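Local coordinates for protein glycoside hydrolase family 81 (PDB 6FOP) that probably hydrolyses beta-1,3-glucans such as laminarin, as a family 81 glycoside hydrolase of Clostridium thermocellum, at residues V91-V96 against F136-G141; N142-F147 against T189-L194; T152-D157 against G164-G169; S158-L163 against S180-I185. All blocks are in the same frame, centred on the assembly; numbering follows the deposited sequence.

The four contacts show how two beta-sheets are joined within and between themselves. Interaction 1 packs one sheet on the other, interaction 2 pairs two strands within the seven-stranded sheet, interaction 3 is a hairpin at the margin of the eight-stranded sheet, and interaction 4 again joins the two sheets. Interactions 1 and 2 have centres about 8 Å apart and share a backbone bond, Gly92 N to Arg144 O at 2.8 Å; interactions 2 and 4, about 9 Å apart, are linked by Ile193 N to Lys181 O at 2.7 Å. Interactions 3 and 4 share strand 162-167. Interaction 2 also carries a magnesium ion, and all four centres lie 35 to 42 Å from the chain centre.

Interaction 1: residues V91-V96 against F136-G141; sequences VGHSSV and FVFTGG
His93 reaches Thr139 through an almost straight hydrogen bond: ring NE2 donates to Thr139 O at 2.8 Å, with an N-H...O angle of 169° and the oxygen in the ring plane. Gly140 O also sits at the imidazole edge, 3.5 Å from CE1, while Gly141 C lies over one face. Phe138 and His93 slide past each other in opposite directions, meeting at their CD2 atoms (3.8 Å), and Gly92 O lies at the Phe138 edge, 3.3 Å from CE2. Val91 CG1, anti to the backbone N (chi1 176°), stands over the Phe136 face, 4.2 Å from the ring centroid.

The second shell fixes the imidazole. Its ND1 accepts the backbone N-H groups of Ser95, near the ring plane, and Val96, well out of it, so the neutral form protonated on NE2 is the likely one. Water 1 bridges Ser95 OG and Gly140 O, and Ser94 OG bonds Asn142 N.

Strands 89-93 and 133-139 belong to different sheets, their axes 9.4 Å apart, stacked as in the beta-sandwich domain known from this family. Val91 also touches Val69 of strand 66-70, and both phenylalanines rest on Ile123 of strand 121-128.

Interaction 2: residues N142-F147 against T189-L194; sequences NPRIDF and TITCIL. With MG (magnesium ion), chain B.
An antiparallel beta pair with a magnesium site at one end sets Arg144, Ile145 and Asp146 against Thr191, Ile190 and Thr189 within the seven-stranded sheet. Ile145 and Ile190 form the hydrogen-bonded pair, Ile145 N giving to Ile190 O at 2.8 Å and Ile190 N returning the bond to Ile145 O; Cys192 N adds another to Pro143 O.

At the metal end, Asp146 CG is anti to the backbone N (chi1 -180°), and its OD1 binds magnesium at 2.3 Å. Phe147 O and waters 3 and 4 are further ligands, and Gly188 belongs to the same site. Water 3 ties the partner strand in, lying 2.6 Å from Thr189 OG1. The nearby carboxylate of Glu65 is a like charge close to Asp146, which the cation probably helps to offset.

Arg144, on the same face as Asp146, lays its CG against Thr189 CG2 (3.4 Å); its NE bonds His93 O, and its guanidinium makes a cation-pi contact with Tyr97. The face bearing Ile145 and Ile190 is apolar: Ile190 CD1 meets Phe147 CE1 at 3.9 Å, and Ile145 packs on Phe201 of strand 200-206.

Beyond the last backbone pair, a side chain takes over. Leu194 N donates to Asn142 OD1 from above the amide plane at 3.1 Å, and that oxygen also accepts a bond from water 2, whose second proton goes to Leu194 O at 2.7 Å.

Interaction 3: residues T152-D157 against G164-G169; sequences TVFYGD and GVTING
Phe154 lies flat over Gly164, and the backbone beneath the two is a classic beta bulge: Phe154 and Tyr155 together face the one glycine. Gly164 O takes two N-H groups from the same face of its carbonyl plane, Phe154 N at 2.8 Å and Tyr155 N at a longer 3.3 Å, while Gly164 N gives back a bond to Tyr155 O. The extra residue is accommodated by helix-like backbone angles at Phe154 (-89/-18°).

This is the tight part. Phe154 CG sits between the backbone N and the carbonyl carbon (chi1 71°), and the ring covers the backbone of its partner. Its CE2 comes within 3.3 Å of Gly164 C, and Gly164 CA makes a CH-pi contact 3.8 Å from the ring centroid; with no side chain at Gly164, nothing separates ring and backbone. Thr166 OG1 stands 3.4 Å from Phe154 CD2 but spends its polar bond on Asn171 OD1.

Away from the bulge the contact is looser. Toward the open end of the hairpin Thr152 and Thr166 exchange two backbone bonds, yet Thr152 is exposed and their side chains approach only through the CB atoms, 4.1 Å apart. On the opposite face Val153 CG2 and Val165 CG1 touch only lightly, at 4.2 Å. The end of Tyr155 leads away from the partner strand.

Strand 152-155 forms one margin of the eight-stranded sheet, with strand 162-167 between it and strand 170-175. Val165 packs on Tyr172 of that inner strand and touches Phe147 of the opposing sheet.

Interaction 4: residues S158-L163 against S180-I185; sequences SGSQCL and SKWQGI
Trp182 uses both of its N-H groups to hold the turn that contains Ser158 and Ser160. Indole NE1 donates to Ser160 O at 2.7 Å, the oxygen lying near the ring plane, although the bond is bent, with an N-H...O angle of 142°. The backbone N of Trp182 gives to Ser158 O at 2.8 Å. The buried indole nitrogen is thereby satisfied by a backbone carbonyl rather than by solvent. Water 5 adds a third link by donating to both Gly159 O and Ser180 O, the latter at 2.6 Å.

Around these bonds lies the apolar packing. Trp182 CG is set beside its backbone N (chi1 -53°), and from there the indole extends toward residues 158-163. Leu163 comes over one face of it, the two side chains sliding past each other in opposite directions. Leu163 CG lies 3.8 Å from the centroid of the five-membered ring, over its face, in a CH-pi contact, and CD1 reaches Trp182 CD2 at 3.6 Å. Gln161 O meets the edge of the benzene half, 3.6 Å from CZ2. Further out, Ile185 CD1 touches both Leu163 CD2 and Ser158 N, while Lys181 lays its CD against Gly159 CA, 3.9 Å away. The side chain of Gln161 turns elsewhere, bonding Glu253 and Lys218.

Strand 181-183 is one of the two edge strands of the seven-stranded sheet and pairs with strand 189-193. Trp182 rests on Ile190 and Cys192 of that neighbour and on Leu174 of strand 170-175, so one indole spans the two sheets.

Interaction 1: residues V91-V96 against F136-G141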
loop_
_atom_site.group_PDB
_atom_site.type_symbol
_atom_site.label_atom_id
_atom_site.label_comp_id
_atom_site.label_asym_id
_atom_site.label_seq_id
_atom_site.Cartn_x
_atom_site.Cartn_y
_atom_site.Cartn_z
ATOM N N VAL A 91 11.588 -13.340 -24.328
ATOM C CA VAL A 91 11.564 -14.787 -24.205
ATOM C C VAL A 91 10.393 -15.259 -25.037
ATOM O O VAL A 91 9.243 -15.119 -24.645
ATOM C CB VAL A 91 11.412 -15.228 -22.739
ATOM C CG1 VAL A 91 11.292 -16.742 -22.619
ATOM C CG2 VAL A 91 12.585 -14.739 -21.903
ATOM N N GLY A 92 10.731 -15.821 -26.209
ATOM C CA GLY A 92 9.764 -16.364 -27.148
ATOM C C GLY A 92 9.929 -17.876 -27.269
ATOM O O GLY A 92 10.611 -18.518 -26.455
ATOM N N HIS A 93 9.354 -18.422 -28.331
ATOM C CA HIS A 93 9.187 -19.856 -28.495
ATOM C C HIS A 93 9.608 -20.211 -29.937
ATOM O O HIS A 93 9.349 -19.457 -30.899
ATOM C CB HIS A 93 7.738 -20.196 -28.210
ATOM C CG HIS A 93 7.442 -21.654 -28.097
ATOM N ND1 HIS A 93 7.410 -22.481 -29.192
ATOM C CD2 HIS A 93 7.078 -22.416 -27.045
ATOM C CE1 HIS A 93 7.054 -23.698 -28.823
ATOM N NE2 HIS A 93 6.855 -23.684 -27.518
ATOM N N SER A 94 10.265 -21.359 -30.088
ATOM C CA SER A 94 10.883 -21.734 -31.366
ATOM C C SER A 94 9.890 -22.083 -32.459
ATOM O O SER A 94 10.231 -22.035 -33.629
ATOM C CB SER A 94 11.870 -22.882 -31.155
ATOM O OG SER A 94 11.248 -24.058 -30.705
ATOM N N SER A 95 8.698 -22.531 -32.095
ATOM C CA SER A 95 7.674 -22.858 -33.096
ATOM C C SER A 95 6.352 -22.096 -33.029
ATOM O O SER A 95 5.619 -22.075 -34.007
ATOM C CB SER A 95 7.438 -24.372 -33.138
ATOM O OG SER A 95 7.053 -24.877 -31.890
ATOM N N VAL A 96 6.077 -21.410 -31.925
ATOM C CA VAL A 96 4.877 -20.630 -31.787
ATOM C C VAL A 96 5.354 -19.190 -31.814
ATOM O O VAL A 96 5.973 -18.735 -30.872
ATOM C CB VAL A 96 4.118 -20.931 -30.476
ATOM C CG1 VAL A 96 2.880 -20.054 -30.378
ATOM C CG2 VAL A 96 3.703 -22.398 -30.430
ATOM N N PHE A 136 10.888 -20.058 -16.128
ATOM C CA PHE A 136 10.041 -20.427 -17.245
ATOM C C PHE A 136 9.961 -21.938 -17.414
ATOM O O PHE A 136 10.950 -22.646 -17.180
ATOM C CB PHE A 136 10.584 -19.825 -18.555
ATOM C CG PHE A 136 10.777 -18.317 -18.520
ATOM C CD1 PHE A 136 11.961 -17.766 -18.077
ATOM C CD2 PHE A 136 9.750 -17.473 -18.912
ATOM C CE1 PHE A 136 12.127 -16.384 -18.010
ATOM C CE2 PHE A 136 9.909 -16.096 -18.846
ATOM C CZ PHE A 136 11.103 -15.563 -18.406
ATOM N N VAL A 137 8.787 -22.395 -17.864
ATOM C CA VAL A 137 8.617 -23.788 -18.290
ATOM C C VAL A 137 7.991 -23.737 -19.678
ATOM O O VAL A 137 7.013 -23.022 -19.907
ATOM C CB VAL A 137 7.734 -24.579 -17.309
ATOM C CG1 VAL A 137 7.382 -25.958 -17.896
ATOM C CG2 VAL A 137 8.473 -24.753 -15.996
ATOM N N PHE A 138 8.583 -24.504 -20.597
ATOM C CA PHE A 138 8.158 -24.579 -21.997
ATOM C C PHE A 138 7.456 -25.904 -22.305
ATOM O O PHE A 138 7.791 -26.951 -21.734
ATOM C CB PHE A 138 9.391 -24.441 -22.903
ATOM C CG PHE A 138 9.864 -23.038 -23.032
ATOM C CD1 PHE A 138 10.504 -22.397 -21.972
ATOM C CD2 PHE A 138 9.646 -22.347 -24.193
ATOM C CE1 PHE A 138 10.872 -21.060 -22.097
ATOM C CE2 PHE A 138 10.030 -21.027 -24.322
ATOM C CZ PHE A 138 10.654 -20.395 -23.284
ATOM N N THR A 139 6.474 -25.852 -23.211
ATOM C CA THR A 139 6.002 -27.049 -23.872
ATOM C C THR A 139 5.981 -26.798 -25.392
ATOM O O THR A 139 5.854 -25.667 -25.864
ATOM C CB THR A 139 4.585 -27.455 -23.444
ATOM O OG1 THR A 139 3.618 -26.546 -24.013
ATOM C CG2 THR A 139 4.471 -27.562 -21.944
ATOM N N GLY A 140 6.220 -27.856 -26.147
ATOM C CA GLY A 140 6.036 -27.822 -27.585
ATOM C C GLY A 140 7.154 -27.206 -28.371
ATOM O O GLY A 140 7.026 -27.063 -29.584
ATOM N N GLY A 141 8.253 -26.855 -27.702
ATOM C CA GLY A 141 9.377 -26.242 -28.361
ATOM C C GLY A 141 10.366 -25.608 -27.423
ATOM O O GLY A 141 10.284 -25.754 -26.204
HETATM O O HOH W 1 8.730 -27.191 -31.902
#

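Interaction 2: residues N142-F147 against T189-L194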
loop_
_atom_site.group_PDB
_atom_site.type_symbol
_atom_site.label_atom_id
_atom_site.label_comp_id
_atom_site.label_asym_id
_atom_site.label_seq_id
_atom_site.Cartn_x
_atom_site.Cartn_y
_atom_site.Cartn_z
ATOM N N ASN A 142 11.271 -24.845 -28.007
ATOM C CA ASN A 142 12.443 -24.352 -27.316
ATOM C C ASN A 142 12.356 -22.856 -26.993
ATOM O O ASN A 142 11.731 -22.096 -27.733
ATOM C CB ASN A 142 13.660 -24.568 -28.200
ATOM C CG ASN A 142 14.049 -26.020 -28.280
ATOM O OD1 ASN A 142 14.018 -26.744 -27.284
ATOM N ND2 ASN A 142 14.458 -26.445 -29.462
ATOM N N PRO A 143 13.061 -22.426 -25.941
ATOM C CA PRO A 143 13.204 -20.980 -25.704
ATOM C C PRO A 143 13.915 -20.319 -26.849
ATOM O O PRO A 143 14.988 -20.779 -27.246
ATOM C CB PRO A 143 14.060 -20.912 -24.434
ATOM C CG PRO A 143 13.851 -22.238 -23.781
ATOM C CD PRO A 143 13.773 -23.201 -24.920
ATOM N N ARG A 144 13.298 -19.275 -27.394
ATOM C CA ARG A 144 13.871 -18.493 -28.468
ATOM C C ARG A 144 14.037 -17.106 -27.896
ATOM O O ARG A 144 13.041 -16.412 -27.688
ATOM C CB ARG A 144 12.926 -18.502 -29.682
ATOM C CG ARG A 144 13.443 -17.722 -30.894
ATOM C CD ARG A 144 12.469 -17.855 -32.064
ATOM N NE ARG A 144 11.155 -17.269 -31.780
ATOM C CZ ARG A 144 10.832 -15.984 -31.919
ATOM N NH1 ARG A 144 11.721 -15.087 -32.372
ATOM N NH2 ARG A 144 9.599 -15.557 -31.640
ATOM N N ILE A 145 15.278 -16.754 -27.561
ATOM C CA ILE A 145 15.592 -15.506 -26.863
ATOM C C ILE A 145 15.949 -14.442 -27.888
ATOM O O ILE A 145 17.060 -14.431 -28.463
ATOM C CB ILE A 145 16.714 -15.692 -25.817
ATOM C CG1 ILE A 145 16.467 -16.967 -24.976
ATOM C CG2 ILE A 145 16.842 -14.438 -24.949
ATOM C CD1 ILE A 145 15.153 -17.038 -24.232
ATOM N N ASP A 146 14.981 -13.561 -28.140
ATOM C CA ASP A 146 15.074 -12.526 -29.159
ATOM C C ASP A 146 15.559 -11.236 -28.520
ATOM O O ASP A 146 14.789 -10.510 -27.866
ATOM C CB ASP A 146 13.694 -12.355 -29.804
ATOM C CG ASP A 146 13.655 -11.312 -30.892
ATOM O OD1 ASP A 146 14.692 -10.723 -31.226
ATOM O OD2 ASP A 146 12.533 -11.070 -31.404
ATOM N N PHE A 147 16.853 -10.975 -28.649
ATOM C CA PHE A 147 17.486 -9.796 -28.029
ATOM C C PHE A 147 17.165 -8.514 -28.785
ATOM O O PHE A 147 16.885 -8.536 -29.999
ATOM C CB PHE A 147 19.012 -9.979 -27.948
ATOM C CG PHE A 147 19.445 -10.966 -26.908
ATOM C CD1 PHE A 147 19.492 -12.317 -27.201
ATOM C CD2 PHE A 147 19.759 -10.537 -25.614
ATOM C CE1 PHE A 147 19.869 -13.241 -26.221
ATOM C CE2 PHE A 147 20.136 -11.442 -24.635
ATOM C CZ PHE A 147 20.168 -12.798 -24.933
ATOM N N THR A 189 19.148 -13.528 -32.126
ATOM C CA THR A 189 18.257 -14.500 -31.488
ATOM C C THR A 189 19.031 -15.757 -31.119
ATOM O O THR A 189 19.637 -16.395 -31.994
ATOM C CB THR A 189 17.049 -14.865 -32.389
ATOM O OG1 THR A 189 16.224 -13.712 -32.571
ATOM C CG2 THR A 189 16.197 -15.966 -31.778
ATOM N N ILE A 190 19.016 -16.111 -29.840
ATOM C CA ILE A 190 19.664 -17.330 -29.387
ATOM C C ILE A 190 18.575 -18.294 -28.984
ATOM O O ILE A 190 17.728 -17.951 -28.139
ATOM C CB ILE A 190 20.618 -17.070 -28.191
ATOM C CG1 ILE A 190 21.679 -16.028 -28.584
ATOM C CG2 ILE A 190 21.260 -18.360 -27.710
ATOM C CD1 ILE A 190 22.681 -15.666 -27.503
ATOM N N THR A 191 18.620 -19.494 -29.554
ATOM C CA THR A 191 17.659 -20.553 -29.217
ATOM C C THR A 191 18.322 -21.573 -28.326
ATOM O O THR A 191 19.433 -22.027 -28.609
ATOM C CB THR A 191 17.077 -21.197 -30.491
ATOM O OG1 THR A 191 16.446 -20.163 -31.273
ATOM C CG2 THR A 191 16.050 -22.270 -30.168
ATOM N N CYS A 192 17.649 -21.897 -27.223
ATOM C CA CYS A 192 18.131 -22.906 -26.313
ATOM C C CYS A 192 17.568 -24.248 -26.755
ATOM O O CYS A 192 16.346 -24.443 -26.709
ATOM C CB CYS A 192 17.685 -22.592 -24.892
ATOM S SG CYS A 192 18.266 -23.801 -23.701
ATOM N N ILE A 193 18.448 -25.153 -27.196
ATOM C CA ILE A 193 18.010 -26.475 -27.628
ATOM C C ILE A 193 17.912 -27.329 -26.383
ATOM O O ILE A 193 18.916 -27.812 -25.855
ATOM C CB ILE A 193 18.956 -27.087 -28.666
ATOM C CG1 ILE A 193 19.219 -26.107 -29.815
ATOM C CG2 ILE A 193 18.396 -28.407 -29.161
ATOM C CD1 ILE A 193 17.991 -25.647 -30.560
ATOM N N LEU A 194 16.695 -27.503 -25.911
ATOM C CA LEU A 194 16.462 -28.246 -24.685
ATOM C C LEU A 194 16.707 -29.735 -24.881
ATOM O O LEU A 194 16.383 -30.279 -25.926
ATOM C CB LEU A 194 15.017 -28.064 -24.216
ATOM C CG LEU A 194 14.585 -26.650 -23.825
ATOM C CD1 LEU A 194 13.058 -26.627 -23.711
ATOM C CD2 LEU A 194 15.268 -26.242 -22.527
HETATM MG MG MG B . 16.692 -9.879 -31.918
HETATM O O HOH W 2 14.946 -29.415 -28.055
HETATM O O HOH W 3 16.694 -11.372 -33.709
HETATM O O HOH W 4 18.260 -8.419 -32.744
#

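Interaction 3: residues T152-D157 against G164-G169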
loop_
_atom_site.group_PDB
_atom_site.type_symbol
_atom_site.label_atom_id
_atom_site.label_comp_id
_atom_site.label_asym_id
_atom_site.label_seq_id
_atom_site.Cartn_x
_atom_site.Cartn_y
_atom_site.Cartn_z
ATOM N N THR A 152 26.533 -9.206 -26.240
ATOM C CA THR A 152 27.891 -9.645 -25.949
ATOM C C THR A 152 27.779 -10.906 -25.128
ATOM O O THR A 152 27.017 -10.942 -24.174
ATOM C CB THR A 152 28.626 -8.585 -25.119
ATOM O OG1 THR A 152 28.659 -7.392 -25.890
ATOM C CG2 THR A 152 30.079 -9.016 -24.781
ATOM N N VAL A 153 28.541 -11.924 -25.489
ATOM C CA VAL A 153 28.550 -13.159 -24.736
ATOM C C VAL A 153 29.889 -13.129 -23.978
ATOM O O VAL A 153 30.957 -13.260 -24.563
ATOM C CB VAL A 153 28.411 -14.370 -25.653
ATOM C CG1 VAL A 153 28.420 -15.642 -24.819
ATOM C CG2 VAL A 153 27.101 -14.263 -26.442
ATOM N N PHE A 154 29.797 -12.859 -22.676
ATOM C CA PHE A 154 30.995 -12.814 -21.836
ATOM C C PHE A 154 31.375 -14.167 -21.241
ATOM O O PHE A 154 32.523 -14.335 -20.814
ATOM C CB PHE A 154 30.915 -11.707 -20.765
ATOM C CG PHE A 154 29.935 -11.949 -19.646
ATOM C CD1 PHE A 154 30.289 -12.718 -18.538
ATOM C CD2 PHE A 154 28.696 -11.328 -19.657
ATOM C CE1 PHE A 154 29.405 -12.933 -17.496
ATOM C CE2 PHE A 154 27.807 -11.518 -18.602
ATOM C CZ PHE A 154 28.164 -12.310 -17.518
ATOM N N TYR A 155 30.439 -15.115 -21.233
ATOM C CA TYR A 155 30.710 -16.473 -20.810
ATOM C C TYR A 155 29.839 -17.400 -21.617
ATOM O O TYR A 155 28.640 -17.149 -21.817
ATOM C CB TYR A 155 30.387 -16.692 -19.307
ATOM C CG TYR A 155 30.518 -18.141 -18.941
ATOM C CD1 TYR A 155 31.769 -18.697 -18.648
ATOM C CD2 TYR A 155 29.419 -18.995 -19.012
ATOM C CE1 TYR A 155 31.908 -20.057 -18.387
ATOM C CE2 TYR A 155 29.547 -20.356 -18.751
ATOM C CZ TYR A 155 30.792 -20.881 -18.435
ATOM O OH TYR A 155 30.928 -22.233 -18.163
ATOM N N GLY A 156 30.450 -18.515 -22.026
ATOM C CA GLY A 156 29.713 -19.631 -22.577
ATOM C C GLY A 156 29.884 -19.810 -24.058
ATOM O O GLY A 156 30.455 -18.969 -24.742
ATOM N N ASP A 157 29.392 -20.934 -24.546
ATOM C CA ASP A 157 29.427 -21.246 -25.983
ATOM C C ASP A 157 28.258 -22.181 -26.296
ATOM O O ASP A 157 27.407 -22.386 -25.434
ATOM C CB ASP A 157 30.790 -21.820 -26.381
ATOM C CG ASP A 157 31.169 -23.090 -25.637
ATOM O OD1 ASP A 157 30.311 -23.879 -25.209
ATOM O OD2 ASP A 157 32.390 -23.325 -25.554
ATOM N N GLY A 164 26.545 -16.144 -20.097
ATOM C CA GLY A 164 26.576 -14.803 -19.532
ATOM C C GLY A 164 26.568 -13.816 -20.676
ATOM O O GLY A 164 27.436 -13.893 -21.555
ATOM N N VAL A 165 25.568 -12.935 -20.702
ATOM C CA VAL A 165 25.395 -12.000 -21.788
ATOM C C VAL A 165 25.266 -10.580 -21.267
ATOM O O VAL A 165 24.900 -10.351 -20.111
ATOM C CB VAL A 165 24.201 -12.359 -22.705
ATOM C CG1 VAL A 165 24.379 -13.784 -23.249
ATOM C CG2 VAL A 165 22.863 -12.229 -21.993
ATOM N N THR A 166 25.552 -9.621 -22.135
ATOM C CA THR A 166 25.390 -8.208 -21.830
ATOM C C THR A 166 24.638 -7.595 -22.988
ATOM O O THR A 166 25.043 -7.763 -24.136
ATOM C CB THR A 166 26.725 -7.504 -21.625
ATOM O OG1 THR A 166 27.556 -8.269 -20.725
ATOM C CG2 THR A 166 26.504 -6.085 -21.049
ATOM N N ILE A 167 23.534 -6.901 -22.682
ATOM C CA ILE A 167 22.717 -6.205 -23.675
ATOM C C ILE A 167 22.274 -4.880 -23.090
ATOM O O ILE A 167 21.842 -4.860 -21.944
ATOM C CB ILE A 167 21.534 -7.072 -24.148
ATOM C CG1 ILE A 167 20.851 -6.473 -25.374
ATOM C CG2 ILE A 167 20.523 -7.349 -23.051
ATOM C CD1 ILE A 167 21.631 -6.687 -26.642
ATOM N N ASN A 168 22.359 -3.789 -23.847
ATOM C CA ASN A 168 22.015 -2.464 -23.321
ATOM C C ASN A 168 22.756 -2.121 -22.018
ATOM O O ASN A 168 22.218 -1.428 -21.152
ATOM C CB ASN A 168 20.479 -2.354 -23.123
ATOM C CG ASN A 168 19.714 -2.469 -24.432
ATOM O OD1 ASN A 168 20.206 -2.038 -25.475
ATOM N ND2 ASN A 168 18.522 -3.052 -24.395
ATOM N N GLY A 169 23.971 -2.634 -21.845
ATOM C CA GLY A 169 24.754 -2.407 -20.636
ATOM C C GLY A 169 24.326 -3.210 -19.427
ATOM O O GLY A 169 24.886 -3.015 -18.357
#

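Interaction 4: residues S158-L163 against S180-I185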
loop_
_atom_site.group_PDB
_atom_site.type_symbol
_atom_site.label_atom_id
_atom_site.label_comp_id
_atom_site.label_asym_id
_atom_site.label_seq_id
_atom_site.Cartn_x
_atom_site.Cartn_y
_atom_site.Cartn_z
ATOM N N SER A 158 28.212 -22.739 -27.506
ATOM C CA SER A 158 27.083 -23.543 -27.921
ATOM C C SER A 158 26.872 -24.773 -27.068
ATOM O O SER A 158 25.778 -25.315 -27.091
ATOM C CB SER A 158 27.206 -23.939 -29.400
ATOM O OG SER A 158 28.346 -24.762 -29.612
ATOM N N GLY A 159 27.898 -25.219 -26.334
ATOM C CA GLY A 159 27.797 -26.404 -25.498
ATOM C C GLY A 159 27.703 -26.166 -24.005
ATOM O O GLY A 159 27.587 -27.122 -23.251
ATOM N N SER A 160 27.751 -24.917 -23.550
ATOM C CA SER A 160 27.725 -24.670 -22.105
ATOM C C SER A 160 26.299 -24.655 -21.585
ATOM O O SER A 160 25.341 -24.414 -22.326
ATOM C CB SER A 160 28.423 -23.371 -21.744
ATOM O OG SER A 160 27.824 -22.302 -22.407
ATOM N N GLN A 161 26.168 -24.949 -20.304
ATOM C CA GLN A 161 24.853 -25.000 -19.656
ATOM C C GLN A 161 24.186 -23.633 -19.484
ATOM O O GLN A 161 22.951 -23.509 -19.521
ATOM C CB GLN A 161 25.031 -25.677 -18.306
ATOM C CG GLN A 161 23.738 -25.835 -17.629
ATOM C CD GLN A 161 23.756 -26.659 -16.403
ATOM O OE1 GLN A 161 24.786 -27.081 -15.892
ATOM N NE2 GLN A 161 22.569 -26.871 -15.889
ATOM N N CYS A 162 25.020 -22.620 -19.299
ATOM C CA CYS A 162 24.574 -21.266 -19.154
ATOM C C CYS A 162 25.377 -20.349 -20.017
ATOM O O CYS A 162 26.498 -20.689 -20.424
ATOM C CB CYS A 162 24.549 -20.833 -17.688
ATOM S SG CYS A 162 26.086 -20.257 -16.968
ATOM N N LEU A 163 24.793 -19.180 -20.292
ATOM C CA LEU A 163 25.498 -18.101 -20.970
ATOM C C LEU A 163 25.452 -16.879 -20.097
ATOM O O LEU A 163 24.450 -16.646 -19.406
ATOM C CB LEU A 163 24.853 -17.747 -22.323
ATOM C CG LEU A 163 24.722 -18.866 -23.352
ATOM C CD1 LEU A 163 23.986 -18.351 -24.575
ATOM C CD2 LEU A 163 26.076 -19.445 -23.756
ATOM N N SER A 180 21.757 -29.024 -22.442
ATOM C CA SER A 180 21.254 -28.120 -23.465
ATOM C C SER A 180 22.395 -27.680 -24.379
ATOM O O SER A 180 23.574 -27.746 -24.017
ATOM C CB SER A 180 20.636 -26.868 -22.841
ATOM O OG SER A 180 19.540 -27.193 -21.999
ATOM N N LYS A 181 22.011 -27.215 -25.557
ATOM C CA LYS A 181 22.914 -26.564 -26.479
ATOM C C LYS A 181 22.313 -25.237 -26.863
ATOM O O LYS A 181 21.130 -24.995 -26.615
ATOM C CB LYS A 181 23.144 -27.423 -27.739
ATOM C CG LYS A 181 23.658 -28.824 -27.456
ATOM C CD LYS A 181 25.084 -28.796 -26.910
ATOM C CE LYS A 181 25.853 -30.091 -27.174
ATOM N NZ LYS A 181 25.506 -31.126 -26.172
ATOM N N TRP A 182 23.115 -24.384 -27.492
ATOM C CA TRP A 182 22.633 -23.060 -27.915
ATOM C C TRP A 182 22.916 -22.845 -29.383
ATOM O O TRP A 182 24.014 -23.109 -29.842
ATOM C CB TRP A 182 23.289 -21.936 -27.129
ATOM C CG TRP A 182 23.202 -22.072 -25.622
ATOM C CD1 TRP A 182 24.082 -22.728 -24.830
ATOM C CD2 TRP A 182 22.219 -21.496 -24.728
ATOM N NE1 TRP A 182 23.717 -22.630 -23.520
ATOM C CE2 TRP A 182 22.590 -21.862 -23.429
ATOM C CE3 TRP A 182 21.070 -20.696 -24.904
ATOM C CZ2 TRP A 182 21.860 -21.478 -22.301
ATOM C CZ3 TRP A 182 20.348 -20.309 -23.767
ATOM C CH2 TRP A 182 20.745 -20.717 -22.501
ATOM N N GLN A 183 21.898 -22.376 -30.092
ATOM C CA GLN A 183 21.998 -22.065 -31.510
ATOM C C GLN A 183 21.833 -20.571 -31.660
ATOM O O GLN A 183 21.033 -19.930 -30.951
ATOM C CB GLN A 183 20.871 -22.741 -32.289
ATOM C CG GLN A 183 21.059 -24.221 -32.534
ATOM C CD GLN A 183 19.986 -24.813 -33.442
ATOM O OE1 GLN A 183 19.156 -24.088 -34.026
ATOM N NE2 GLN A 183 19.993 -26.141 -33.562
ATOM N N GLY A 184 22.587 -19.999 -32.567
ATOM C CA GLY A 184 22.439 -18.592 -32.887
ATOM C C GLY A 184 23.274 -17.611 -32.105
ATOM O O GLY A 184 23.089 -16.414 -32.258
ATOM N N ILE A 185 24.236 -18.100 -31.327
ATOM C CA ILE A 185 25.202 -17.239 -30.663
ATOM C C ILE A 185 25.939 -16.438 -31.725
ATOM O O ILE A 185 26.405 -16.990 -32.735
ATOM C CB ILE A 185 26.222 -18.014 -29.815
ATOM C CG1 ILE A 185 25.531 -18.726 -28.650
ATOM C CG2 ILE A 185 27.325 -17.078 -29.307
ATOM C CD1 ILE A 185 26.462 -19.571 -27.799
HETATM O O HOH W 5 25.059 -27.828 -21.895
#